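Local coordinates for protein NADPH-quinone reductase (PDB 3HA2) that probably binds FMN and passes electrons from NAD(P)H to quinones, as a flavodoxin-like oxidoreductase, at residues 1-12 and 25-36. Residues are numbered along the deposited sequence; the frame is centred on the assembly and turned at random.
Sequences MQTLIIVAHPEL and IENFSNVTWHPL
Val7 and Trp33 meet on the packed face of two parallel strands, 3-7 and 31-35, whose axes approach to 4.7 Å. Val7 CG2 stands 3.4 Å from the centroid of the Trp33 six-membered ring and 3° off its normal, a CH-pi contact over one face. With Trp33 CG anti to the backbone N (chi1 176°) and the ring turned roughly perpendicular at chi2 (-93°), the indole presents a face to Val7. Beside it, Ile5 CD1 presses on Val31 CG1 at 3.4 Å, tighter than usual for carbons. Replacing Trp33 with alanine removes the indole, which would probably leave Val7 CG2 without its aromatic cover. Six backbone bonds, from Thr3 N to Asn30 O through Leu36 N to Val7 O, alternate as a parallel ladder requires. The partly exposed N-terminal end is held by polar atoms instead: Asn30 ND2 bonds to Met1 O at 2.7 Å, while the Gln2 amide only lies against Asn30, OE1 3.6 Å from CB. Within this beta-alpha-beta unit of the flavodoxin-like fold, strand 31-35 is outermost in the chain's sheet and strand 3-7 pairs on its other side with strand 54-60. Tyr160 of helix 150-165 touches Ile5 and Trp33, while Trp73 of helix 68-77 touches Ile6 and Leu36 across the sheet.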
# COMPACT_ATOMS: atom_id res chain seq x y z
N MSE A 1 3.26 -0.06 -30.04
CA MSE A 1 3.05 -0.28 -28.59
C MSE A 1 2.03 0.71 -28.08
O MSE A 1 2.13 1.91 -28.35
CB MSE A 1 4.35 -0.08 -27.82
CG MSE A 1 4.24 -0.41 -26.34
SE MSE A 1 5.75 0.29 -25.34
CE MSE A 1 5.52 2.19 -25.73
N GLN A 2 1.06 0.20 -27.34
CA GLN A 2 0.03 1.02 -26.75
C GLN A 2 0.29 1.12 -25.25
O GLN A 2 0.58 0.11 -24.59
CB GLN A 2 -1.36 0.41 -27.02
CG GLN A 2 -1.64 0.06 -28.49
CD GLN A 2 -1.66 1.27 -29.40
OE1 GLN A 2 -2.36 2.25 -29.14
NE2 GLN A 2 -0.90 1.21 -30.50
N THR A 3 0.18 2.34 -24.73
CA THR A 3 0.44 2.61 -23.31
C THR A 3 -0.79 3.16 -22.62
O THR A 3 -1.47 4.04 -23.15
CB THR A 3 1.59 3.63 -23.16
OG1 THR A 3 2.76 3.13 -23.81
CG2 THR A 3 1.93 3.89 -21.69
N LEU A 4 -1.08 2.61 -21.44
CA LEU A 4 -2.18 3.05 -20.62
C LEU A 4 -1.61 3.69 -19.37
O LEU A 4 -0.84 3.06 -18.63
CB LEU A 4 -3.05 1.84 -20.21
CG LEU A 4 -4.24 2.09 -19.28
CD1 LEU A 4 -5.26 3.08 -19.90
CD2 LEU A 4 -4.92 0.77 -18.91
N ILE A 5 -1.97 4.95 -19.12
CA ILE A 5 -1.54 5.64 -17.92
C ILE A 5 -2.72 5.76 -16.96
O ILE A 5 -3.69 6.47 -17.22
CB ILE A 5 -0.93 7.01 -18.24
CG1 ILE A 5 0.20 6.86 -19.29
CG2 ILE A 5 -0.37 7.67 -16.96
CD1 ILE A 5 0.70 8.20 -19.78
N ILE A 6 -2.63 5.01 -15.85
CA ILE A 6 -3.64 5.04 -14.79
C ILE A 6 -3.28 6.18 -13.84
O ILE A 6 -2.29 6.09 -13.10
CB ILE A 6 -3.66 3.73 -13.96
CG1 ILE A 6 -3.83 2.49 -14.85
CG2 ILE A 6 -4.76 3.80 -12.87
CD1 ILE A 6 -5.08 2.51 -15.71
N VAL A 7 -4.06 7.24 -13.90
CA VAL A 7 -3.77 8.47 -13.17
C VAL A 7 -4.58 8.44 -11.89
O VAL A 7 -5.79 8.68 -11.90
CB VAL A 7 -4.10 9.71 -14.02
CG1 VAL A 7 -3.77 11.01 -13.26
CG2 VAL A 7 -3.33 9.66 -15.32
N ALA A 8 -3.89 8.13 -10.79
CA ALA A 8 -4.54 7.92 -9.51
C ALA A 8 -4.21 9.04 -8.54
O ALA A 8 -3.80 8.79 -7.42
CB ALA A 8 -4.14 6.56 -8.91
N HIS A 9 -4.34 10.28 -8.99
CA HIS A 9 -4.27 11.41 -8.07
C HIS A 9 -5.67 11.56 -7.49
O HIS A 9 -6.64 11.64 -8.26
CB HIS A 9 -3.82 12.67 -8.77
CG HIS A 9 -3.55 13.80 -7.83
ND1 HIS A 9 -2.27 14.25 -7.55
CD2 HIS A 9 -4.39 14.57 -7.09
CE1 HIS A 9 -2.34 15.24 -6.68
NE2 HIS A 9 -3.61 15.47 -6.39
N PRO A 10 -5.80 11.57 -6.15
CA PRO A 10 -7.11 11.53 -5.49
C PRO A 10 -7.91 12.82 -5.59
O PRO A 10 -9.12 12.80 -5.37
CB PRO A 10 -6.75 11.28 -4.01
CG PRO A 10 -5.32 10.91 -4.00
CD PRO A 10 -4.71 11.61 -5.16
N GLU A 11 -7.24 13.93 -5.91
CA GLU A 11 -7.93 15.19 -6.13
C GLU A 11 -7.48 15.78 -7.46
O GLU A 11 -7.07 16.94 -7.54
CB GLU A 11 -7.65 16.18 -4.99
CG GLU A 11 -8.24 15.79 -3.64
CD GLU A 11 -9.76 15.72 -3.65
OE1 GLU A 11 -10.41 16.56 -4.31
OE2 GLU A 11 -10.31 14.81 -2.98
N LEU A 12 -7.59 14.97 -8.51
CA LEU A 12 -7.09 15.32 -9.84
C LEU A 12 -7.46 16.73 -10.34
O LEU A 12 -6.61 17.45 -10.87
CB LEU A 12 -7.53 14.27 -10.86
CG LEU A 12 -6.86 14.30 -12.23
CD1 LEU A 12 -5.34 14.21 -12.09
CD2 LEU A 12 -7.37 13.15 -13.08
N ILE A 25 2.06 14.26 -22.92
CA ILE A 25 1.76 13.09 -23.75
C ILE A 25 0.53 13.29 -24.64
O ILE A 25 0.09 12.37 -25.31
CB ILE A 25 1.67 11.78 -22.89
CG1 ILE A 25 0.68 11.94 -21.72
CG2 ILE A 25 3.07 11.40 -22.36
CD1 ILE A 25 -0.76 11.64 -22.06
N GLU A 26 0.00 14.52 -24.66
CA GLU A 26 -1.21 14.82 -25.43
C GLU A 26 -1.10 14.53 -26.92
O GLU A 26 -2.10 14.28 -27.57
CB GLU A 26 -1.66 16.27 -25.20
CG GLU A 26 -2.74 16.36 -24.13
CD GLU A 26 -3.10 17.79 -23.77
OE1 GLU A 26 -2.65 18.74 -24.46
OE2 GLU A 26 -3.84 17.96 -22.77
N ASN A 27 0.12 14.55 -27.45
CA ASN A 27 0.33 14.37 -28.87
C ASN A 27 0.64 12.94 -29.31
O ASN A 27 0.73 12.66 -30.50
CB ASN A 27 1.43 15.32 -29.37
CG ASN A 27 1.13 16.77 -29.02
OD1 ASN A 27 2.00 17.49 -28.52
ND2 ASN A 27 -0.10 17.19 -29.26
N PHE A 28 0.80 12.03 -28.34
CA PHE A 28 1.05 10.63 -28.67
C PHE A 28 -0.27 9.85 -28.68
O PHE A 28 -0.84 9.58 -27.63
CB PHE A 28 2.04 10.01 -27.67
CG PHE A 28 3.35 10.75 -27.59
CD1 PHE A 28 4.30 10.64 -28.61
CD2 PHE A 28 3.64 11.55 -26.49
CE1 PHE A 28 5.51 11.32 -28.53
CE2 PHE A 28 4.85 12.24 -26.41
CZ PHE A 28 5.78 12.12 -27.43
N SER A 29 -0.75 9.50 -29.88
CA SER A 29 -2.06 8.87 -30.01
C SER A 29 -2.11 7.43 -29.46
O SER A 29 -3.20 6.91 -29.18
CB SER A 29 -2.57 8.93 -31.45
OG SER A 29 -1.80 8.11 -32.30
N ASN A 30 -0.95 6.81 -29.28
CA ASN A 30 -0.89 5.46 -28.69
C ASN A 30 -0.85 5.45 -27.16
O ASN A 30 -0.88 4.38 -26.53
CB ASN A 30 0.30 4.68 -29.27
CG ASN A 30 1.64 5.33 -28.97
OD1 ASN A 30 1.75 6.56 -28.86
ND2 ASN A 30 2.68 4.50 -28.83
N VAL A 31 -0.79 6.65 -26.56
CA VAL A 31 -0.83 6.80 -25.10
C VAL A 31 -2.23 7.22 -24.64
O VAL A 31 -2.78 8.20 -25.15
CB VAL A 31 0.19 7.86 -24.60
CG1 VAL A 31 0.08 8.02 -23.11
CG2 VAL A 31 1.61 7.45 -24.95
N THR A 32 -2.80 6.46 -23.70
CA THR A 32 -4.14 6.71 -23.16
C THR A 32 -4.03 7.27 -21.74
O THR A 32 -3.53 6.58 -20.83
CB THR A 32 -5.02 5.42 -23.17
OG1 THR A 32 -5.23 4.98 -24.52
CG2 THR A 32 -6.41 5.65 -22.53
N TRP A 33 -4.46 8.52 -21.57
CA TRP A 33 -4.48 9.16 -20.27
C TRP A 33 -5.81 8.80 -19.57
O TRP A 33 -6.88 9.23 -19.99
CB TRP A 33 -4.32 10.68 -20.45
CG TRP A 33 -4.42 11.51 -19.21
CD1 TRP A 33 -5.55 12.11 -18.72
CD2 TRP A 33 -3.36 11.87 -18.32
NE1 TRP A 33 -5.26 12.80 -17.56
CE2 TRP A 33 -3.91 12.67 -17.30
CE3 TRP A 33 -1.98 11.57 -18.28
CZ2 TRP A 33 -3.15 13.20 -16.24
CZ3 TRP A 33 -1.22 12.09 -17.24
CH2 TRP A 33 -1.81 12.90 -16.23
N HIS A 34 -5.72 7.99 -18.52
CA HIS A 34 -6.91 7.39 -17.90
C HIS A 34 -7.04 7.74 -16.43
O HIS A 34 -6.50 7.03 -15.57
CB HIS A 34 -6.94 5.88 -18.09
CG HIS A 34 -8.22 5.25 -17.62
ND1 HIS A 34 -9.44 5.52 -18.20
CD2 HIS A 34 -8.47 4.40 -16.60
CE1 HIS A 34 -10.39 4.84 -17.58
NE2 HIS A 34 -9.83 4.15 -16.60
N PRO A 35 -7.74 8.84 -16.13
CA PRO A 35 -8.00 9.14 -14.72
C PRO A 35 -8.79 8.04 -14.01
O PRO A 35 -9.77 7.51 -14.56
CB PRO A 35 -8.80 10.44 -14.77
CG PRO A 35 -8.45 11.05 -16.08
CD PRO A 35 -8.29 9.88 -17.01
N LEU A 36 -8.34 7.68 -12.82
CA LEU A 36 -9.04 6.75 -11.98
C LEU A 36 -10.13 7.50 -11.22
O LEU A 36 -9.86 8.44 -10.46
CB LEU A 36 -8.04 6.07 -11.04
CG LEU A 36 -8.46 5.00 -10.05
CD1 LEU A 36 -9.29 3.92 -10.72
CD2 LEU A 36 -7.19 4.40 -9.42